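Local coordinates for protein transcriptional regulator (Mesorhizobium loti, PDB 3BHQ) that probably acts as a TetR-family transcriptional regulator, binding cis-regulatory DNA through an N-terminal helix-turn-helix domain, at residues K13-A24 against I38-V49; F145-T156 against E200-V208. One frame throughout, in Å; residues are numbered along the deposited sequence.

Contact 1 of 2, residues K13-A24 against I38-V49. With EDO (1,2-ethanediol), chain E.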
loop_
_atom_site.group_PDB
_atom_site.type_symbol
_atom_site.label_atom_id
_atom_site.label_comp_id
_atom_site.label_asym_id
_atom_site.label_seq_id
_atom_site.Cartn_x
_atom_site.Cartn_y
_atom_site.Cartn_z
ATOM N N LYS A 13 27.876 19.377 1.838
ATOM C CA LYS A 13 28.113 18.449 2.942
ATOM C C LYS A 13 26.815 17.886 3.491
ATOM O O LYS A 13 26.732 16.697 3.737
ATOM C CB LYS A 13 28.979 19.053 4.074
ATOM C CG LYS A 13 30.436 18.659 3.992
ATOM C CD LYS A 13 30.592 17.172 4.392
ATOM C CE LYS A 13 31.804 16.508 3.749
ATOM N NZ LYS A 13 31.501 15.062 3.537
ATOM N N ASP A 14 25.800 18.722 3.670
ATOM C CA ASP A 14 24.493 18.237 4.152
ATOM C C ASP A 14 23.830 17.229 3.195
ATOM O O ASP A 14 23.291 16.232 3.629
ATOM C CB ASP A 14 23.534 19.385 4.492
ATOM C CG ASP A 14 23.927 20.132 5.778
ATOM O OD1 ASP A 14 24.871 19.742 6.511
ATOM O OD2 ASP A 14 23.255 21.134 6.064
ATOM N N ARG A 15 23.912 17.498 1.899
ATOM C CA ARG A 15 23.452 16.548 0.882
ATOM C C ARG A 15 24.212 15.217 0.988
ATOM O O ARG A 15 23.595 14.148 0.919
ATOM C CB ARG A 15 23.617 17.136 -0.528
ATOM C CG ARG A 15 23.207 16.173 -1.669
ATOM C CD ARG A 15 23.230 16.824 -3.056
ATOM N NE ARG A 15 24.484 17.510 -3.361
ATOM C CZ ARG A 15 25.643 16.911 -3.661
ATOM N NH1 ARG A 15 25.770 15.577 -3.738
ATOM N NH2 ARG A 15 26.703 17.678 -3.905
ATOM N N GLU A 16 25.540 15.292 1.146
ATOM C CA GLU A 16 26.367 14.080 1.296
ATOM C C GLU A 16 25.998 13.276 2.538
ATOM O O GLU A 16 25.948 12.045 2.505
ATOM C CB GLU A 16 27.856 14.428 1.289
ATOM C CG GLU A 16 28.348 14.908 -0.083
ATOM C CD GLU A 16 29.734 15.515 -0.101
ATOM O OE1 GLU A 16 30.355 15.732 0.957
ATOM O OE2 GLU A 16 30.198 15.806 -1.222
ATOM N N ILE A 17 25.740 13.988 3.642
ATOM C CA ILE A 17 25.328 13.349 4.877
ATOM C C ILE A 17 23.962 12.636 4.696
ATOM O O ILE A 17 23.801 11.501 5.132
ATOM C CB ILE A 17 25.284 14.359 6.063
ATOM C CG1 ILE A 17 26.691 14.859 6.366
ATOM C CG2 ILE A 17 24.656 13.725 7.297
ATOM C CD1 ILE A 17 26.719 16.131 7.247
ATOM N N ILE A 18 22.991 13.330 4.099
ATOM C CA ILE A 18 21.666 12.735 3.862
ATOM C C ILE A 18 21.763 11.519 2.919
ATOM O O ILE A 18 21.134 10.484 3.150
ATOM C CB ILE A 18 20.650 13.785 3.352
ATOM C CG1 ILE A 18 20.343 14.794 4.460
ATOM C CG2 ILE A 18 19.349 13.102 2.905
ATOM C CD1 ILE A 18 19.707 16.084 3.976
ATOM N N GLN A 19 22.598 11.631 1.896
ATOM C CA GLN A 19 22.826 10.501 0.965
ATOM C C GLN A 19 23.381 9.274 1.726
ATOM O O GLN A 19 22.920 8.126 1.559
ATOM C CB GLN A 19 23.758 10.976 -0.149
ATOM C CG GLN A 19 24.030 10.002 -1.267
ATOM C CD GLN A 19 25.048 10.542 -2.290
ATOM O OE1 GLN A 19 25.333 11.755 -2.367
ATOM N NE2 GLN A 19 25.602 9.627 -3.080
ATOM N N ALA A 20 24.412 9.509 2.558
ATOM C CA ALA A 20 24.985 8.461 3.380
ATOM C C ALA A 20 24.000 7.870 4.367
ATOM O O ALA A 20 23.924 6.664 4.552
ATOM C CB ALA A 20 26.234 8.997 4.134
ATOM N N ALA A 21 23.196 8.733 4.993
ATOM C CA ALA A 21 22.207 8.290 5.966
ATOM C C ALA A 21 21.141 7.430 5.301
ATOM O O ALA A 21 20.712 6.459 5.866
ATOM C CB ALA A 21 21.576 9.495 6.688
ATOM N N THR A 22 20.739 7.846 4.113
ATOM C CA THR A 22 19.703 7.109 3.340
ATOM C C THR A 22 20.152 5.688 3.043
ATOM O O THR A 22 19.444 4.718 3.341
ATOM C CB THR A 22 19.364 7.806 2.020
ATOM O OG1 THR A 22 18.929 9.164 2.240
ATOM C CG2 THR A 22 18.233 7.046 1.280
ATOM N N ALA A 23 21.388 5.565 2.563
ATOM C CA ALA A 23 21.957 4.230 2.283
ATOM C C ALA A 23 22.114 3.394 3.559
ATOM O O ALA A 23 21.832 2.192 3.578
ATOM C CB ALA A 23 23.308 4.374 1.560
ATOM N N ALA A 24 22.593 4.034 4.633
ATOM C CA ALA A 24 22.816 3.354 5.928
ATOM C C ALA A 24 21.526 2.823 6.536
ATOM O O ALA A 24 21.457 1.662 6.955
ATOM C CB ALA A 24 23.554 4.292 6.933
ATOM N N ILE A 38 27.330 7.051 10.101
ATOM C CA ILE A 38 26.869 7.894 9.000
ATOM C C ILE A 38 27.894 8.991 8.691
ATOM O O ILE A 38 28.206 9.247 7.516
ATOM C CB ILE A 38 25.460 8.485 9.285
ATOM C CG1 ILE A 38 24.422 7.341 9.235
ATOM C CG2 ILE A 38 25.081 9.556 8.238
ATOM C CD1 ILE A 38 23.093 7.670 9.874
ATOM N N ALA A 39 28.439 9.605 9.749
ATOM C CA ALA A 39 29.475 10.632 9.593
ATOM C C ALA A 39 30.643 10.068 8.797
ATOM O O ALA A 39 31.096 10.670 7.814
ATOM C CB ALA A 39 29.969 11.172 10.969
ATOM N N THR A 40 31.116 8.892 9.199
ATOM C CA THR A 40 32.234 8.241 8.515
ATOM C C THR A 40 31.918 7.958 7.044
ATOM O O THR A 40 32.708 8.292 6.165
ATOM C CB THR A 40 32.635 6.958 9.248
ATOM O OG1 THR A 40 33.022 7.298 10.580
ATOM C CG2 THR A 40 33.782 6.255 8.536
ATOM N N LYS A 41 30.743 7.383 6.792
ATOM C CA LYS A 41 30.300 7.064 5.437
ATOM C C LYS A 41 30.201 8.311 4.553
ATOM O O LYS A 41 30.509 8.259 3.362
ATOM C CB LYS A 41 28.971 6.310 5.507
ATOM C CG LYS A 41 28.410 5.816 4.202
ATOM C CD LYS A 41 27.060 5.141 4.455
ATOM C CE LYS A 41 26.410 4.714 3.157
ATOM N NZ LYS A 41 27.244 3.640 2.504
ATOM N N ALA A 42 29.786 9.429 5.148
ATOM C CA ALA A 42 29.631 10.698 4.443
ATOM C C ALA A 42 30.901 11.505 4.305
ATOM O O ALA A 42 30.901 12.492 3.584
ATOM C CB ALA A 42 28.607 11.570 5.184
ATOM N N GLY A 43 31.955 11.118 5.014
ATOM C CA GLY A 43 33.192 11.883 5.027
ATOM C C GLY A 43 33.034 13.213 5.742
ATOM O O GLY A 43 33.545 14.236 5.288
ATOM N N ALA A 44 32.271 13.193 6.836
ATOM C CA ALA A 44 32.021 14.352 7.666
ATOM C C ALA A 44 32.518 14.067 9.088
ATOM O O ALA A 44 32.606 12.906 9.504
ATOM C CB ALA A 44 30.524 14.658 7.694
ATOM N N SER A 45 32.812 15.129 9.833
ATOM C CA SER A 45 33.125 14.979 11.242
ATOM C C SER A 45 31.827 14.678 11.999
ATOM O O SER A 45 30.727 15.097 11.602
ATOM C CB SER A 45 33.767 16.235 11.800
ATOM O OG SER A 45 32.766 17.230 11.961
ATOM N N LYS A 46 31.957 13.957 13.112
ATOM C CA LYS A 46 30.853 13.645 14.028
ATOM C C LYS A 46 30.208 14.966 14.482
ATOM O O LYS A 46 28.984 15.087 14.536
ATOM C CB LYS A 46 31.431 12.852 15.229
ATOM C CG LYS A 46 30.492 12.567 16.379
ATOM C CD LYS A 46 31.190 11.735 17.473
ATOM C CE LYS A 46 30.253 11.591 18.711
ATOM N NZ LYS A 46 30.534 10.415 19.598
ATOM N N GLN A 47 31.055 15.934 14.808
ATOM C CA GLN A 47 30.601 17.287 15.213
ATOM C C GLN A 47 29.657 17.911 14.206
ATOM O O GLN A 47 28.588 18.379 14.580
ATOM C CB GLN A 47 31.783 18.215 15.449
ATOM C CG GLN A 47 32.330 18.113 16.873
ATOM C CD GLN A 47 31.547 18.961 17.808
ATOM O OE1 GLN A 47 30.716 18.467 18.572
ATOM N NE2 GLN A 47 31.752 20.271 17.703
ATOM N N THR A 48 30.060 17.905 12.929
ATOM C CA THR A 48 29.188 18.459 11.882
ATOM C C THR A 48 27.842 17.751 11.798
ATOM O O THR A 48 26.802 18.411 11.725
ATOM C CB THR A 48 29.881 18.412 10.523
ATOM O OG1 THR A 48 31.031 19.239 10.576
ATOM C CG2 THR A 48 28.916 18.819 9.395
ATOM N N VAL A 49 27.829 16.416 11.836
ATOM C CA VAL A 49 26.562 15.671 11.765
ATOM C C VAL A 49 25.629 16.021 12.958
ATOM O O VAL A 49 24.455 16.334 12.759
ATOM C CB VAL A 49 26.802 14.144 11.584
ATOM C CG1 VAL A 49 25.481 13.403 11.469
ATOM C CG2 VAL A 49 27.666 13.895 10.342
HETATM C C1 EDO E . 25.357 1.002 3.926
HETATM O O1 EDO E . 26.020 1.147 2.663
HETATM C C2 EDO E . 26.033 1.850 4.992
HETATM O O2 EDO E . 25.969 1.240 6.282
#
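I17 and I38 interlock as knobs into holes where helix 9-28 of the TetR-type DNA-binding domain packs on the predicted helix-turn-helix motif. The I17 side chain sits among I38, A42, T48 and V49, touching both helices of the motif. Its CG1, anti to the carbonyl carbon (chi1 -65°), carries CD1 to 3.9 Å from V49 CG2, in among T48 and V49; CG1 itself lies 4.1 Å from A44 CB in the turn. In return I38 fills a hole lined by I17, A20, A21 and A24, its CG2 resting 3.8 Å from A21 CB. Alanines keep the crossing close: A20 CB meets A42 CB at 3.7 Å, and the axes of 13-24 and 38-42 approach to 8.3 Å, their directions 119° apart. At the exposed edge K41 runs extended across A20, its CE 3.5 Å from A23 CB, before bending at its last torsion to give NZ to a bound 1,2-ethanediol, which K28 also holds. K13 NZ reaches over the turn, weakly bonded to G43 O. A salt bridge to E16 OE1 at 2.9 Å, met nearly along the carboxylate C-O axis, holds this ammonium. Farther out, L59 and V63 of helix 56-83 back A21, while F53 covers I17. G43, with positive phi, follows helix 35-42 in a Schellman motif, and S45 caps the next helix, its OG accepting from T48 N at 3.0 Å.

Contact 2 of 2, residues F145-T156 against E200-V208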
loop_
_atom_site.group_PDB
_atom_site.type_symbol
_atom_site.label_atom_id
_atom_site.label_comp_id
_atom_site.label_asym_id
_atom_site.label_seq_id
_atom_site.Cartn_x
_atom_site.Cartn_y
_atom_site.Cartn_z
ATOM N N PHE A 145 -3.858 17.264 -14.954
ATOM C CA PHE A 145 -5.166 16.856 -15.483
ATOM C C PHE A 145 -6.171 18.015 -15.611
ATOM O O PHE A 145 -7.009 18.009 -16.530
ATOM C CB PHE A 145 -5.805 15.761 -14.622
ATOM C CG PHE A 145 -5.151 14.408 -14.693
ATOM C CD1 PHE A 145 -4.145 14.063 -15.630
ATOM C CD2 PHE A 145 -5.644 13.414 -13.858
ATOM C CE1 PHE A 145 -3.603 12.751 -15.655
ATOM C CE2 PHE A 145 -5.125 12.098 -13.906
ATOM C CZ PHE A 145 -4.117 11.780 -14.779
ATOM N N GLN A 146 -6.099 18.972 -14.689
ATOM C CA GLN A 146 -6.983 20.156 -14.743
ATOM C C GLN A 146 -6.703 20.959 -15.997
ATOM O O GLN A 146 -7.646 21.386 -16.692
ATOM C CB GLN A 146 -6.817 21.054 -13.513
ATOM C CG GLN A 146 -7.777 22.280 -13.475
ATOM C CD GLN A 146 -9.231 21.868 -13.509
ATOM O OE1 GLN A 146 -9.759 21.329 -12.530
ATOM N NE2 GLN A 146 -9.898 22.131 -14.640
ATOM N N LYS A 147 -5.419 21.173 -16.274
ATOM C CA LYS A 147 -4.988 21.883 -17.489
ATOM C C LYS A 147 -5.395 21.112 -18.744
ATOM O O LYS A 147 -5.895 21.704 -19.699
ATOM C CB LYS A 147 -3.488 22.178 -17.457
ATOM C CG LYS A 147 -3.110 23.150 -16.340
ATOM C CD LYS A 147 -1.601 23.291 -16.161
ATOM C CE LYS A 147 -1.275 23.994 -14.841
ATOM N NZ LYS A 147 0.181 23.993 -14.546
ATOM N N LEU A 148 -5.233 19.787 -18.733
ATOM C CA LEU A 148 -5.676 18.954 -19.863
ATOM C C LEU A 148 -7.200 19.003 -20.040
ATOM O O LEU A 148 -7.684 18.950 -21.167
ATOM C CB LEU A 148 -5.206 17.496 -19.716
ATOM C CG LEU A 148 -3.700 17.272 -19.853
ATOM C CD1 LEU A 148 -3.340 15.877 -19.406
ATOM C CD2 LEU A 148 -3.230 17.539 -21.298
ATOM N N THR A 149 -7.936 19.052 -18.928
ATOM C CA THR A 149 -9.405 19.168 -18.958
ATOM C C THR A 149 -9.815 20.530 -19.532
ATOM O O THR A 149 -10.681 20.585 -20.413
ATOM C CB THR A 149 -10.053 18.909 -17.589
ATOM O OG1 THR A 149 -9.790 17.551 -17.200
ATOM C CG2 THR A 149 -11.598 19.111 -17.638
ATOM N N ASN A 150 -9.159 21.598 -19.070
ATOM C CA ASN A 150 -9.421 22.972 -19.601
ATOM C C ASN A 150 -9.180 23.081 -21.118
ATOM O O ASN A 150 -9.870 23.836 -21.812
ATOM C CB ASN A 150 -8.584 24.022 -18.857
ATOM C CG ASN A 150 -8.967 24.158 -17.388
ATOM O OD1 ASN A 150 -10.010 23.668 -16.951
ATOM N ND2 ASN A 150 -8.103 24.812 -16.613
ATOM N N ARG A 151 -8.227 22.304 -21.623
ATOM C CA ARG A 151 -7.908 22.248 -23.051
ATOM C C ARG A 151 -8.765 21.263 -23.860
ATOM O O ARG A 151 -8.574 21.140 -25.080
ATOM C CB ARG A 151 -6.430 21.930 -23.231
ATOM C CG ARG A 151 -5.496 22.992 -22.661
ATOM C CD ARG A 151 -4.077 22.459 -22.624
ATOM N NE ARG A 151 -3.647 22.066 -23.969
ATOM C CZ ARG A 151 -2.660 21.219 -24.269
ATOM N NH1 ARG A 151 -1.951 20.606 -23.329
ATOM N NH2 ARG A 151 -2.390 20.957 -25.550
ATOM N N GLY A 152 -9.719 20.591 -23.205
ATOM C CA GLY A 152 -10.621 19.636 -23.842
ATOM C C GLY A 152 -9.996 18.328 -24.289
ATOM O O GLY A 152 -10.583 17.622 -25.115
ATOM N N LEU A 153 -8.832 17.982 -23.719
ATOM C CA LEU A 153 -8.095 16.770 -24.111
ATOM C C LEU A 153 -8.530 15.523 -23.331
ATOM O O LEU A 153 -8.453 14.412 -23.858
ATOM C CB LEU A 153 -6.584 17.016 -24.019
ATOM C CG LEU A 153 -6.030 18.044 -25.036
ATOM C CD1 LEU A 153 -4.596 18.363 -24.766
ATOM C CD2 LEU A 153 -6.185 17.552 -26.480
ATOM N N ILE A 154 -8.930 15.714 -22.070
ATOM C CA ILE A 154 -9.523 14.676 -21.205
ATOM C C ILE A 154 -10.682 15.358 -20.463
ATOM O O ILE A 154 -10.891 16.552 -20.648
ATOM C CB ILE A 154 -8.502 14.045 -20.184
ATOM C CG1 ILE A 154 -7.971 15.071 -19.152
ATOM C CG2 ILE A 154 -7.337 13.390 -20.946
ATOM C CD1 ILE A 154 -6.997 14.482 -18.086
ATOM N N GLN A 155 -11.401 14.611 -19.621
ATOM C CA GLN A 155 -12.473 15.180 -18.773
ATOM C C GLN A 155 -12.402 14.643 -17.341
ATOM O O GLN A 155 -12.978 13.584 -17.048
ATOM C CB GLN A 155 -13.880 14.938 -19.365
ATOM C CG GLN A 155 -15.032 15.574 -18.526
ATOM C CD GLN A 155 -14.855 17.081 -18.303
ATOM O OE1 GLN A 155 -14.657 17.837 -19.267
ATOM N NE2 GLN A 155 -14.925 17.523 -17.038
ATOM N N THR A 156 -11.667 15.354 -16.482
ATOM C CA THR A 156 -11.531 15.007 -15.078
ATOM C C THR A 156 -12.133 16.128 -14.237
ATOM O O THR A 156 -11.491 17.169 -14.015
ATOM C CB THR A 156 -10.056 14.742 -14.681
ATOM O OG1 THR A 156 -9.274 15.924 -14.890
ATOM C CG2 THR A 156 -9.480 13.577 -15.478
ATOM N N GLU A 200 -5.729 2.351 -20.648
ATOM C CA GLU A 200 -6.959 2.040 -21.382
ATOM C C GLU A 200 -8.185 2.152 -20.497
ATOM O O GLU A 200 -9.183 2.745 -20.886
ATOM C CB GLU A 200 -6.890 0.652 -22.008
ATOM C CG GLU A 200 -8.092 0.268 -22.850
ATOM C CD GLU A 200 -7.908 -1.095 -23.489
ATOM O OE1 GLU A 200 -7.100 -1.193 -24.436
ATOM O OE2 GLU A 200 -8.578 -2.060 -23.049
ATOM N N ALA A 201 -8.101 1.587 -19.291
ATOM C CA ALA A 201 -9.213 1.671 -18.358
ATOM C C ALA A 201 -9.459 3.117 -17.919
ATOM O O ALA A 201 -10.586 3.592 -17.834
ATOM C CB ALA A 201 -8.940 0.776 -17.143
ATOM N N PHE A 202 -8.377 3.832 -17.612
ATOM C CA PHE A 202 -8.449 5.245 -17.244
ATOM C C PHE A 202 -9.162 6.085 -18.307
ATOM O O PHE A 202 -10.033 6.888 -17.961
ATOM C CB PHE A 202 -7.050 5.812 -16.978
ATOM C CG PHE A 202 -7.050 7.275 -16.613
ATOM C CD1 PHE A 202 -7.163 7.671 -15.290
ATOM C CD2 PHE A 202 -6.920 8.254 -17.602
ATOM C CE1 PHE A 202 -7.134 9.015 -14.973
ATOM C CE2 PHE A 202 -6.921 9.605 -17.282
ATOM C CZ PHE A 202 -7.033 9.972 -15.966
ATOM N N LEU A 203 -8.800 5.913 -19.581
ATOM C CA LEU A 203 -9.445 6.673 -20.661
ATOM C C LEU A 203 -10.905 6.272 -20.897
ATOM O O LEU A 203 -11.692 7.106 -21.366
ATOM C CB LEU A 203 -8.631 6.608 -21.968
ATOM C CG LEU A 203 -7.346 7.441 -21.903
ATOM C CD1 LEU A 203 -6.458 7.179 -23.109
ATOM C CD2 LEU A 203 -7.621 8.917 -21.764
ATOM N N ALA A 204 -11.273 5.030 -20.549
ATOM C CA ALA A 204 -12.669 4.587 -20.627
ATOM C C ALA A 204 -13.554 5.431 -19.724
ATOM O O ALA A 204 -14.706 5.691 -20.058
ATOM C CB ALA A 204 -12.802 3.103 -20.304
ATOM N N VAL A 205 -13.012 5.896 -18.599
ATOM C CA VAL A 205 -13.721 6.770 -17.680
ATOM C C VAL A 205 -13.523 8.257 -17.962
ATOM O O VAL A 205 -14.478 9.044 -17.964
ATOM C CB VAL A 205 -13.190 6.598 -16.196
ATOM C CG1 VAL A 205 -14.048 7.425 -15.219
ATOM C CG2 VAL A 205 -13.088 5.155 -15.771
ATOM N N TYR A 206 -12.265 8.660 -18.166
ATOM C CA TYR A 206 -11.899 10.084 -18.230
ATOM C C TYR A 206 -11.546 10.660 -19.599
ATOM O O TYR A 206 -11.206 11.852 -19.709
ATOM C CB TYR A 206 -10.771 10.365 -17.239
ATOM C CG TYR A 206 -11.158 10.050 -15.813
ATOM C CD1 TYR A 206 -12.138 10.814 -15.154
ATOM C CD2 TYR A 206 -10.568 9.014 -15.125
ATOM C CE1 TYR A 206 -12.506 10.535 -13.853
ATOM C CE2 TYR A 206 -10.928 8.727 -13.810
ATOM C CZ TYR A 206 -11.901 9.494 -13.180
ATOM O OH TYR A 206 -12.260 9.233 -11.883
ATOM N N GLY A 207 -11.581 9.826 -20.631
ATOM C CA GLY A 207 -11.288 10.297 -21.973
ATOM C C GLY A 207 -12.446 11.084 -22.553
ATOM O O GLY A 207 -13.554 11.021 -22.033
ATOM N N VAL A 208 -12.180 11.824 -23.625
ATOM C CA VAL A 208 -13.232 12.576 -24.328
ATOM C C VAL A 208 -13.846 11.692 -25.418
ATOM O O VAL A 208 -13.127 10.998 -26.139
ATOM C CB VAL A 208 -12.690 13.884 -24.919
ATOM C CG1 VAL A 208 -13.741 14.554 -25.792
ATOM C CG2 VAL A 208 -12.280 14.812 -23.803
HETATM O O HOH W 1 -9.251 11.798 -24.040
HETATM O O HOH W 2 -15.237 12.243 -17.378
#
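Q155 N donates to Y206 O at 2.8 Å, a nearly straight bond (166°) that ties the chain just after helix 123-150 to the C-terminal end of helix 188-206 in the all-helical AefR-like regulatory domain. It is the one direct hydrogen bond between the segments. Water adds a second link, donating to L153 O and accepting from V208 N. Within 145-156, T149 OG1 donates to F145 O and accepts from both T156 N and T156 OG1, fastening the returning chain to the last helical turn.

Among the apolar contacts, F145 and F202 come from opposite directions, CE2 of F145 lying 3.5 Å from CZ of F202 with their planes at 42°. A chi1 of 61° sets T156 OG1 between its backbone N and carbonyl carbon, where it meets T149 OG1, and sends CG2 to 3.8 Å from Y206 CD1. Replacing T156 with glycine would probably open a gap beside the Y206 ring and cost T149 OG1 one of its donors.

Against backbone carbonyls, V208 CG2 packs 3.5 Å from G152 O, and Q155 O lies at the edge of the tyrosine ring. Y206 OH is hydrogen-bonded to H165 ND1 of the same chain, and the Y206 side chain packs on A201 of the second subunit. Two backbone links, one direct and one through water, thus join the chain ends beside the buried F145-F202 pair, relying little on polar side chains across the contact.

How the contacts relate
Contact 1 and contact 2 lie on opposite sides of the chain's centre, their own centres about 45 Å apart and their nearest atoms about 27 Å apart; they share no helix. Both are partly buried, mixing interior residues with exposed ones. Contact 1 packs helix against helix within the N-terminal DNA-binding domain, its middle made of isoleucine and alanine side chains, with K41 at its exposed edge and the K13 ammonium over the turn. Contact 2, in the C-terminal domain, buries less surface and joins the ends of two helices, so backbone bonds, water and aromatic rings carry more of it. Its helix 188-206 also meets the second subunit, whereas no other chain of the assembly touches contact 1.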